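Local coordinates for pantothenate synthetase (Francisella tularensis subsp. tularensis, PDB 3N8H), which probably catalyses the ATP-dependent condensation of pantoate with beta-alanine to give pantothenate, passing through a pantoyl-adenylate intermediate, at residues A116-G121 with D153-M158; G130-V135 with K161-D166. All coordinates share one frame; numbering follows the deposited sequence.

Contact 1 of 2, residues A116-G121 with D153-M158; sequences ANILEG and DYQQVM. With PRO (proline), chain C; AMP (adenosine monophosphate), chain D.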
ATOM      1  N   ALA A 116     -10.119  11.942   4.764  1.00 38.15           N
ATOM      2  CA  ALA A 116      -9.148  11.478   5.752  1.00 37.81           C
ATOM      3  C   ALA A 116      -8.662  12.597   6.651  1.00 35.87           C
ATOM      4  O   ALA A 116      -8.027  12.338   7.670  1.00 38.21           O
ATOM      5  CB  ALA A 116      -7.969  10.827   5.071  1.00 35.31           C
ATOM      6  N   ASN A 117      -8.952  13.838   6.249  1.00 36.65           N
ATOM      7  CA  ASN A 117      -8.419  15.024   6.898  1.00 32.29           C
ATOM      8  C   ASN A 117      -9.373  15.664   7.892  1.00 37.31           C
ATOM      9  O   ASN A 117      -9.013  16.637   8.561  1.00 41.19           O
ATOM     10  CB  ASN A 117      -8.062  16.084   5.853  1.00 36.86           C
ATOM     11  CG  ASN A 117      -6.833  15.734   5.063  1.00 44.20           C
ATOM     12  OD1 ASN A 117      -5.977  14.977   5.520  1.00 49.64           O
ATOM     13  ND2 ASN A 117      -6.728  16.292   3.867  1.00 48.05           N
ATOM     14  N   ILE A 118     -10.585  15.139   7.970  1.00 35.32           N
ATOM     15  CA  ILE A 118     -11.607  15.694   8.857  1.00 36.39           C
ATOM     16  C   ILE A 118     -12.044  14.686   9.911  1.00 38.02           C
ATOM     17  O   ILE A 118     -11.657  13.508   9.857  1.00 38.17           O
ATOM     18  CB  ILE A 118     -12.843  16.138   8.056  1.00 39.65           C
ATOM     19  CG1 ILE A 118     -13.379  14.967   7.218  1.00 40.69           C
ATOM     20  CG2 ILE A 118     -12.500  17.383   7.162  1.00 37.70           C
ATOM     21  CD1 ILE A 118     -14.773  15.180   6.619  1.00 42.19           C
ATOM     22  N   LEU A 119     -12.844  15.164  10.871  1.00 36.61           N
ATOM     23  CA  LEU A 119     -13.455  14.302  11.868  1.00 34.59           C
ATOM     24  C   LEU A 119     -12.427  13.361  12.473  1.00 31.83           C
ATOM     25  O   LEU A 119     -11.431  13.804  13.044  1.00 34.46           O
ATOM     26  CB  LEU A 119     -14.612  13.523  11.228  1.00 35.30           C
ATOM     27  CG  LEU A 119     -15.697  14.450  10.650  1.00 43.28           C
ATOM     28  CD1 LEU A 119     -16.697  13.723   9.727  1.00 47.46           C
ATOM     29  CD2 LEU A 119     -16.421  15.185  11.777  1.00 36.75           C
ATOM     30  N   GLU A 120     -12.650  12.058  12.335  1.00 28.91           N
ATOM     31  CA  GLU A 120     -11.760  11.103  12.972  1.00 34.72           C
ATOM     32  C   GLU A 120     -10.282  11.251  12.515  1.00 43.23           C
ATOM     33  O   GLU A 120      -9.326  11.170  13.316  1.00 30.77           O
ATOM     34  CB  GLU A 120     -12.308   9.717  12.731  1.00 35.71           C
ATOM     35  CG  GLU A 120     -12.029   8.732  13.816  1.00 56.89           C
ATOM     36  CD  GLU A 120     -12.637   9.059  15.178  1.00 39.57           C
ATOM     37  OE1 GLU A 120     -13.340  10.084  15.405  1.00 33.68           O
ATOM     38  OE2 GLU A 120     -12.377   8.228  16.044  1.00 39.22           O
ATOM     39  N   GLY A 121     -10.086  11.529  11.235  1.00 41.96           N
ATOM     40  CA  GLY A 121      -8.736  11.698  10.722  1.00 44.94           C
ATOM     41  C   GLY A 121      -7.969  12.840  11.378  1.00 45.58           C
ATOM     42  O   GLY A 121      -6.755  12.762  11.593  1.00 40.02           O
ATOM     43  N   ASP A 153     -18.121   3.093  11.873  1.00 36.05           N
ATOM     44  CA  ASP A 153     -16.835   3.660  11.511  1.00 35.59           C
ATOM     45  C   ASP A 153     -16.930   4.110  10.049  1.00 32.53           C
ATOM     46  O   ASP A 153     -16.397   3.474   9.120  1.00 25.15           O
ATOM     47  CB  ASP A 153     -15.755   2.621  11.740  1.00 38.15           C
ATOM     48  CG  ASP A 153     -15.699   2.171  13.192  1.00 42.22           C
ATOM     49  OD1 ASP A 153     -15.151   2.941  14.012  1.00 42.57           O
ATOM     50  OD2 ASP A 153     -16.205   1.063  13.505  1.00 35.06           O
ATOM     51  N   TYR A 154     -17.660   5.204   9.858  1.00 32.39           N
ATOM     52  CA  TYR A 154     -18.068   5.645   8.516  1.00 41.73           C
ATOM     53  C   TYR A 154     -16.916   5.991   7.577  1.00 37.38           C
ATOM     54  O   TYR A 154     -16.898   5.604   6.381  1.00 29.69           O
ATOM     55  CB  TYR A 154     -18.979   6.868   8.618  1.00 37.26           C
ATOM     56  CG  TYR A 154     -19.815   7.073   7.385  1.00 41.34           C
ATOM     57  CD1 TYR A 154     -20.989   6.348   7.197  1.00 44.62           C
ATOM     58  CD2 TYR A 154     -19.432   7.988   6.403  1.00 44.14           C
ATOM     59  CE1 TYR A 154     -21.771   6.531   6.068  1.00 54.79           C
ATOM     60  CE2 TYR A 154     -20.209   8.179   5.257  1.00 54.86           C
ATOM     61  CZ  TYR A 154     -21.379   7.446   5.100  1.00 59.84           C
ATOM     62  OH  TYR A 154     -22.163   7.616   3.980  1.00 60.71           O
ATOM     63  N   GLN A 155     -15.982   6.773   8.100  1.00 31.13           N
ATOM     64  CA  GLN A 155     -14.819   7.176   7.304  1.00 35.69           C
ATOM     65  C   GLN A 155     -13.949   5.958   6.946  1.00 34.36           C
ATOM     66  O   GLN A 155     -13.483   5.812   5.805  1.00 32.05           O
ATOM     67  CB  GLN A 155     -14.017   8.200   8.069  1.00 30.37           C
ATOM     68  CG  GLN A 155     -14.672   9.571   8.088  1.00 35.78           C
ATOM     69  CD  GLN A 155     -13.974  10.500   9.074  1.00 40.37           C
ATOM     70  OE1 GLN A 155     -14.166  10.399  10.297  1.00 35.38           O
ATOM     71  NE2 GLN A 155     -13.132  11.386   8.547  1.00 37.66           N
ATOM     72  N   GLN A 156     -13.758   5.087   7.934  1.00 30.64           N
ATOM     73  CA  GLN A 156     -13.121   3.785   7.722  1.00 25.46           C
ATOM     74  C   GLN A 156     -13.729   3.050   6.513  1.00 32.15           C
ATOM     75  O   GLN A 156     -13.000   2.558   5.652  1.00 33.17           O
ATOM     76  CB  GLN A 156     -13.290   2.910   8.973  1.00 24.49           C
ATOM     77  CG  GLN A 156     -12.721   1.513   8.787  1.00 34.53           C
ATOM     78  CD  GLN A 156     -12.442   0.830  10.083  1.00 38.40           C
ATOM     79  OE1 GLN A 156     -11.401   1.055  10.706  1.00 37.76           O
ATOM     80  NE2 GLN A 156     -13.376  -0.002  10.517  1.00 28.35           N
ATOM     81  N   VAL A 157     -15.057   2.938   6.466  1.00 34.82           N
ATOM     82  CA  VAL A 157     -15.705   2.276   5.323  1.00 28.00           C
ATOM     83  C   VAL A 157     -15.315   2.916   3.985  1.00 28.16           C
ATOM     84  O   VAL A 157     -14.891   2.215   3.053  1.00 36.14           O
ATOM     85  CB  VAL A 157     -17.243   2.294   5.448  1.00 30.48           C
ATOM     86  CG1 VAL A 157     -17.880   1.872   4.131  1.00 29.55           C
ATOM     87  CG2 VAL A 157     -17.709   1.382   6.565  1.00 34.33           C
HETATM   88  N   MSE A 158     -15.461   4.244   3.892  1.00 25.68           N
HETATM   89  CA  MSE A 158     -15.160   4.992   2.666  1.00 26.11           C
HETATM   90  C   MSE A 158     -13.709   4.798   2.257  1.00 29.88           C
HETATM   91  O   MSE A 158     -13.400   4.565   1.093  1.00 31.36           O
HETATM   92  CB  MSE A 158     -15.440   6.485   2.867  1.00 31.13           C
HETATM   93  CG  MSE A 158     -16.880   6.815   3.222  1.00 38.82           C
HETATM   94 SE   MSE A 158     -17.189   8.751   3.357  0.51 50.60          SE
HETATM   95  CE  MSE A 158     -16.582   9.322   1.586  1.00 48.10           C
TER
HETATM   96  N   PRO C 271     -11.917   0.602  15.889  1.00 51.27           N
HETATM   97  CA  PRO C 271     -10.582   0.896  15.374  1.00 45.52           C
HETATM   98  C   PRO C 271      -9.758   1.639  16.427  1.00 41.94           C
HETATM   99  O   PRO C 271     -10.313   2.039  17.458  1.00 37.97           O
HETATM  100  CB  PRO C 271     -10.872   1.804  14.178  1.00 46.90           C
HETATM  101  CG  PRO C 271     -12.209   1.348  13.694  1.00 56.84           C
HETATM  102  CD  PRO C 271     -12.978   0.935  14.924  1.00 48.68           C
HETATM  103  P   AMP D 270     -13.330  -2.872  15.893  1.00 34.80           P
HETATM  104  O1P AMP D 270     -13.124  -4.267  16.474  1.00 34.28           O
HETATM  105  O2P AMP D 270     -13.977  -1.864  16.793  1.00 33.22           O
HETATM  106  O3P AMP D 270     -12.126  -2.343  15.202  1.00 44.16           O
HETATM  107  O5' AMP D 270     -14.522  -3.113  14.819  1.00 28.96           O
HETATM  108  C5' AMP D 270     -14.516  -4.205  13.898  1.00 31.25           C
HETATM  109  C4' AMP D 270     -15.659  -4.068  12.922  1.00 32.67           C
HETATM  110  O4' AMP D 270     -16.920  -4.099  13.665  1.00 29.73           O
HETATM  111  C3' AMP D 270     -15.651  -2.755  12.119  1.00 28.33           C
HETATM  112  O3' AMP D 270     -16.181  -2.989  10.803  1.00 29.21           O
HETATM  113  C2' AMP D 270     -16.617  -1.888  12.916  1.00 24.27           C
HETATM  114  O2' AMP D 270     -17.200  -0.800  12.216  1.00 35.35           O
HETATM  115  C1' AMP D 270     -17.651  -2.921  13.357  1.00 24.13           C
HETATM  116  N9  AMP D 270     -18.448  -2.465  14.501  1.00 32.74           N
HETATM  117  C8  AMP D 270     -17.960  -1.967  15.661  1.00 29.70           C
HETATM  118  N7  AMP D 270     -18.979  -1.604  16.490  1.00 31.01           N
HETATM  119  C5  AMP D 270     -20.143  -1.848  15.836  1.00 24.77           C
HETATM  120  C6  AMP D 270     -21.580  -1.691  16.143  1.00 25.02           C
HETATM  121  N6  AMP D 270     -21.951  -1.173  17.326  1.00 25.62           N
HETATM  122  N1  AMP D 270     -22.490  -2.064  15.225  1.00 28.68           N
HETATM  123  C2  AMP D 270     -22.085  -2.557  14.030  1.00 30.06           C
HETATM  124  N3  AMP D 270     -20.793  -2.737  13.680  1.00 35.69           N
HETATM  125  C4  AMP D 270     -19.786  -2.410  14.531  1.00 28.48           C
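Between Ile118 and Glu120 the chain turns from helix 114-117 into helix 120-123 through Leu119, the N-cap residue of the second helix, whose phi is positive (48°), and the first turn of helix 154-166 brings Gln155 up to this bend. With CG anti to its own carbonyl carbon (chi1 -75°) and the chain extended beyond, Gln155 presents both ends of its amide to the turn. NE2 gives a nearly straight bond to Ile118 O at 2.9 Å, with the acceptor close to the amide plane, although this donor stands well above the carbonyl plane of Ile118. On the other end, OE1 accepts from Glu120 N at 3.0 Å, in the carbonyl plane and on a lone pair. A further bond from NE2 to Ile115 O helps to fix the rotation of this buried amide. Leu119 CB lies 3.3 Å from Gln155 OE1, and Glu120 CB also packs against that oxygen.

In the HUP-type alpha/beta domain, helix 154-166 follows strand 146-150 of the parallel sheet, and its start faces the nucleotide. Asp153, at the N-cap position, has its OD2 2.5 Å from AMP O2', a very short hydrogen bond, while its OD1 lies against CD of the bound proline. Gln156 brings OE1 to 3.1 Å from CG of the same proline, and this oxygen is hydrogen-bonded to a glycerol, probably from the crystallisation liquor. The carboxylate of Glu120 turns from Gln155 towards the antiparallel sheet, where Arg251 forms a salt bridge with it and Tyr233 a hydrogen bond.

Contact 2 of 2, residues G130-V135 with K161-D166; sequences GMLTVV and KQLVKD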
ATOM      1  N   GLY A 130      -2.416   3.821   9.809  1.00 29.91           N
ATOM      2  CA  GLY A 130      -2.264   2.523  10.452  1.00 34.38           C
ATOM      3  C   GLY A 130      -3.311   1.506  10.031  1.00 31.82           C
ATOM      4  O   GLY A 130      -2.994   0.339   9.771  1.00 32.90           O
HETATM    5  N   MSE A 131      -4.556   1.969   9.977  1.00 26.78           N
HETATM    6  CA  MSE A 131      -5.744   1.171   9.684  1.00 32.43           C
HETATM    7  C   MSE A 131      -5.692   0.636   8.249  1.00 25.84           C
HETATM    8  O   MSE A 131      -5.875  -0.558   8.000  1.00 28.40           O
HETATM    9  CB  MSE A 131      -6.977   2.074   9.849  1.00 32.75           C
HETATM   10  CG  MSE A 131      -8.314   1.437   9.664  1.00 28.42           C
HETATM   11 SE   MSE A 131      -8.805   1.290   7.758  0.71 39.41          SE
HETATM   12  CE  MSE A 131      -9.225   3.227   7.500  1.00 27.17           C
ATOM     13  N   LEU A 132      -5.439   1.534   7.316  1.00 24.13           N
ATOM     14  CA  LEU A 132      -5.332   1.182   5.891  1.00 30.31           C
ATOM     15  C   LEU A 132      -4.188   0.200   5.587  1.00 34.65           C
ATOM     16  O   LEU A 132      -4.332  -0.684   4.746  1.00 33.60           O
ATOM     17  CB  LEU A 132      -5.145   2.453   5.063  1.00 31.41           C
ATOM     18  CG  LEU A 132      -6.424   3.284   4.960  1.00 31.02           C
ATOM     19  CD1 LEU A 132      -6.144   4.643   4.297  1.00 34.08           C
ATOM     20  CD2 LEU A 132      -7.506   2.486   4.190  1.00 32.90           C
ATOM     21  N   THR A 133      -3.053   0.365   6.264  1.00 35.36           N
ATOM     22  CA  THR A 133      -1.908  -0.518   6.063  1.00 38.40           C
ATOM     23  C   THR A 133      -2.222  -1.953   6.550  1.00 31.25           C
ATOM     24  O   THR A 133      -2.010  -2.936   5.829  1.00 32.71           O
ATOM     25  CB  THR A 133      -0.647   0.024   6.793  1.00 32.88           C
ATOM     26  OG1 THR A 133      -0.348   1.353   6.315  1.00 32.94           O
ATOM     27  CG2 THR A 133       0.548  -0.879   6.536  1.00 37.38           C
ATOM     28  N   VAL A 134      -2.754  -2.062   7.758  1.00 29.50           N
ATOM     29  CA  VAL A 134      -3.116  -3.375   8.295  1.00 31.89           C
ATOM     30  C   VAL A 134      -4.286  -3.978   7.512  1.00 30.09           C
ATOM     31  O   VAL A 134      -4.311  -5.177   7.272  1.00 32.23           O
ATOM     32  CB  VAL A 134      -3.401  -3.347   9.827  1.00 32.70           C
ATOM     33  CG1 VAL A 134      -4.792  -2.797  10.132  1.00 31.68           C
ATOM     34  CG2 VAL A 134      -3.273  -4.755  10.393  1.00 34.63           C
ATOM     35  N   VAL A 135      -5.239  -3.156   7.078  1.00 26.39           N
ATOM     36  CA  VAL A 135      -6.360  -3.699   6.306  1.00 30.05           C
ATOM     37  C   VAL A 135      -5.874  -4.268   4.953  1.00 31.73           C
ATOM     38  O   VAL A 135      -6.220  -5.398   4.558  1.00 31.04           O
ATOM     39  CB  VAL A 135      -7.502  -2.638   6.123  1.00 33.33           C
ATOM     40  CG1 VAL A 135      -8.516  -3.088   5.072  1.00 27.08           C
ATOM     41  CG2 VAL A 135      -8.203  -2.402   7.451  1.00 31.91           C
ATOM     42  N   LYS A 161     -13.128   1.339   0.926  1.00 30.08           N
ATOM     43  CA  LYS A 161     -13.683   1.167  -0.428  1.00 34.70           C
ATOM     44  C   LYS A 161     -12.688   1.751  -1.414  1.00 34.22           C
ATOM     45  O   LYS A 161     -12.481   1.203  -2.500  1.00 36.36           O
ATOM     46  CB  LYS A 161     -15.067   1.823  -0.581  1.00 32.20           C
ATOM     47  CG  LYS A 161     -16.205   1.149   0.202  1.00 37.93           C
ATOM     48  CD  LYS A 161     -17.529   1.926   0.056  1.00 37.63           C
ATOM     49  CE  LYS A 161     -18.754   1.093   0.473  1.00 36.36           C
ATOM     50  NZ  LYS A 161     -20.022   1.932   0.452  1.00 41.54           N
ATOM     51  N   GLN A 162     -12.034   2.847  -1.021  1.00 34.92           N
ATOM     52  CA  GLN A 162     -11.057   3.481  -1.914  1.00 29.65           C
ATOM     53  C   GLN A 162      -9.806   2.588  -2.043  1.00 28.74           C
ATOM     54  O   GLN A 162      -9.284   2.395  -3.137  1.00 34.80           O
ATOM     55  CB  GLN A 162     -10.678   4.876  -1.419  1.00 34.99           C
ATOM     56  CG  GLN A 162      -9.751   5.626  -2.367  1.00 36.37           C
ATOM     57  CD  GLN A 162     -10.443   6.019  -3.657  1.00 42.07           C
ATOM     58  OE1 GLN A 162     -11.553   6.546  -3.632  1.00 43.27           O
ATOM     59  NE2 GLN A 162      -9.793   5.765  -4.789  1.00 37.27           N
ATOM     60  N   LEU A 163      -9.370   2.027  -0.920  1.00 37.53           N
ATOM     61  CA  LEU A 163      -8.262   1.061  -0.888  1.00 32.91           C
ATOM     62  C   LEU A 163      -8.476  -0.140  -1.811  1.00 29.95           C
ATOM     63  O   LEU A 163      -7.568  -0.573  -2.514  1.00 32.11           O
ATOM     64  CB  LEU A 163      -8.086   0.545   0.523  1.00 28.93           C
ATOM     65  CG  LEU A 163      -6.913  -0.403   0.734  1.00 38.98           C
ATOM     66  CD1 LEU A 163      -5.593   0.379   0.832  1.00 34.13           C
ATOM     67  CD2 LEU A 163      -7.145  -1.333   1.964  1.00 25.83           C
ATOM     68  N   VAL A 164      -9.674  -0.701  -1.773  1.00 29.50           N
ATOM     69  CA  VAL A 164     -10.005  -1.910  -2.539  1.00 32.47           C
ATOM     70  C   VAL A 164     -10.009  -1.594  -4.041  1.00 31.49           C
ATOM     71  O   VAL A 164      -9.539  -2.388  -4.868  1.00 37.35           O
ATOM     72  CB  VAL A 164     -11.358  -2.538  -2.031  1.00 42.00           C
ATOM     73  CG1 VAL A 164     -12.035  -3.386  -3.095  1.00 43.02           C
ATOM     74  CG2 VAL A 164     -11.121  -3.353  -0.764  1.00 38.11           C
ATOM     75  N   LYS A 165     -10.474  -0.393  -4.363  1.00 35.45           N
ATOM     76  CA  LYS A 165     -10.507   0.120  -5.723  1.00 38.04           C
ATOM     77  C   LYS A 165      -9.101   0.403  -6.273  1.00 39.48           C
ATOM     78  O   LYS A 165      -8.749   0.017  -7.398  1.00 34.07           O
ATOM     79  CB  LYS A 165     -11.321   1.413  -5.716  1.00 31.64           C
ATOM     80  CG  LYS A 165     -11.487   2.058  -7.087  1.00 38.56           C
ATOM     81  CD  LYS A 165     -12.154   3.433  -6.957  1.00 40.58           C
ATOM     82  CE  LYS A 165     -12.728   3.898  -8.287  1.00 52.15           C
ATOM     83  NZ  LYS A 165     -13.640   5.059  -8.095  1.00 58.23           N
ATOM     84  N   ASP A 166      -8.300   1.084  -5.466  1.00 32.73           N
ATOM     85  CA  ASP A 166      -6.988   1.577  -5.889  1.00 31.29           C
ATOM     86  C   ASP A 166      -5.978   0.466  -6.031  1.00 32.29           C
ATOM     87  O   ASP A 166      -5.081   0.533  -6.868  1.00 34.82           O
ATOM     88  CB  ASP A 166      -6.465   2.595  -4.878  1.00 38.82           C
ATOM     89  CG  ASP A 166      -6.683   4.039  -5.334  1.00 45.68           C
ATOM     90  OD1 ASP A 166      -6.407   4.358  -6.519  1.00 53.67           O
ATOM     91  OD2 ASP A 166      -7.123   4.852  -4.497  1.00 38.87           O
TER
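Leu163 on helix 154-166 points at helix 127-142 and meets Leu132 and Val135, residues one turn apart on that helix. The backbones come nearest at Leu132 and Leu163, whose CA atoms are 7.4 Å apart. The firm part is the end of Leu163: with CG anti to the backbone N (chi1 -176°), its CD2 reaches across to Val135 CG1 at 3.8 Å, the two side chains crossing at a slant. The same methyl lies 4.0 Å from Leu132 O, so it rests on the backbone of the facing helix as well as on a side chain.

Contact is looser beside it. Leu132 and Leu163 run past each other in opposite directions, and Leu132 CD2 comes no nearer than 4.2 Å to Leu163 CB; Leu132 also packs on Leu159, Ile109 and Pro111. The polar flank of helix 154-166 turns from helix 127-142 to the second subunit. There Gln162 NE2 bonds to Asp166 OD2 at 2.8 Å, nearly straight but from above the carboxylate plane, and also to Asp103 of the second subunit. Asp166 and Lys165 form salt bridges with Lys137 and Asp103 of that subunit, and its Leu107 packs on Leu132 and Leu163. Helices 127-142 and 154-166 are joined through strand 146-150, and their apolar contact is layer packing of an alpha/beta fold, here forming part of the homodimer interface.

Helix 154-166 serves both contacts: its first turn carries contact 1 and its last turns carry contact 2, with the two centres 12 Å apart. On the partner side, helices 120-123 and 127-142 follow one another, both ahead of helix 154-166, and the segments of the two contacts alternate along the chain. The contacts touch where Gln156 OE1 lies 3.3 Å from Met131 CG, a packing contact beside the proline pocket. In contact 1 the ligands are met by Asp153 and Gln156, which flank Gln155 without touching 116-121 themselves. Contact 2 stands farther back, the side chain of Val135 being about 8 Å from the bound proline, and leads instead to the second subunit.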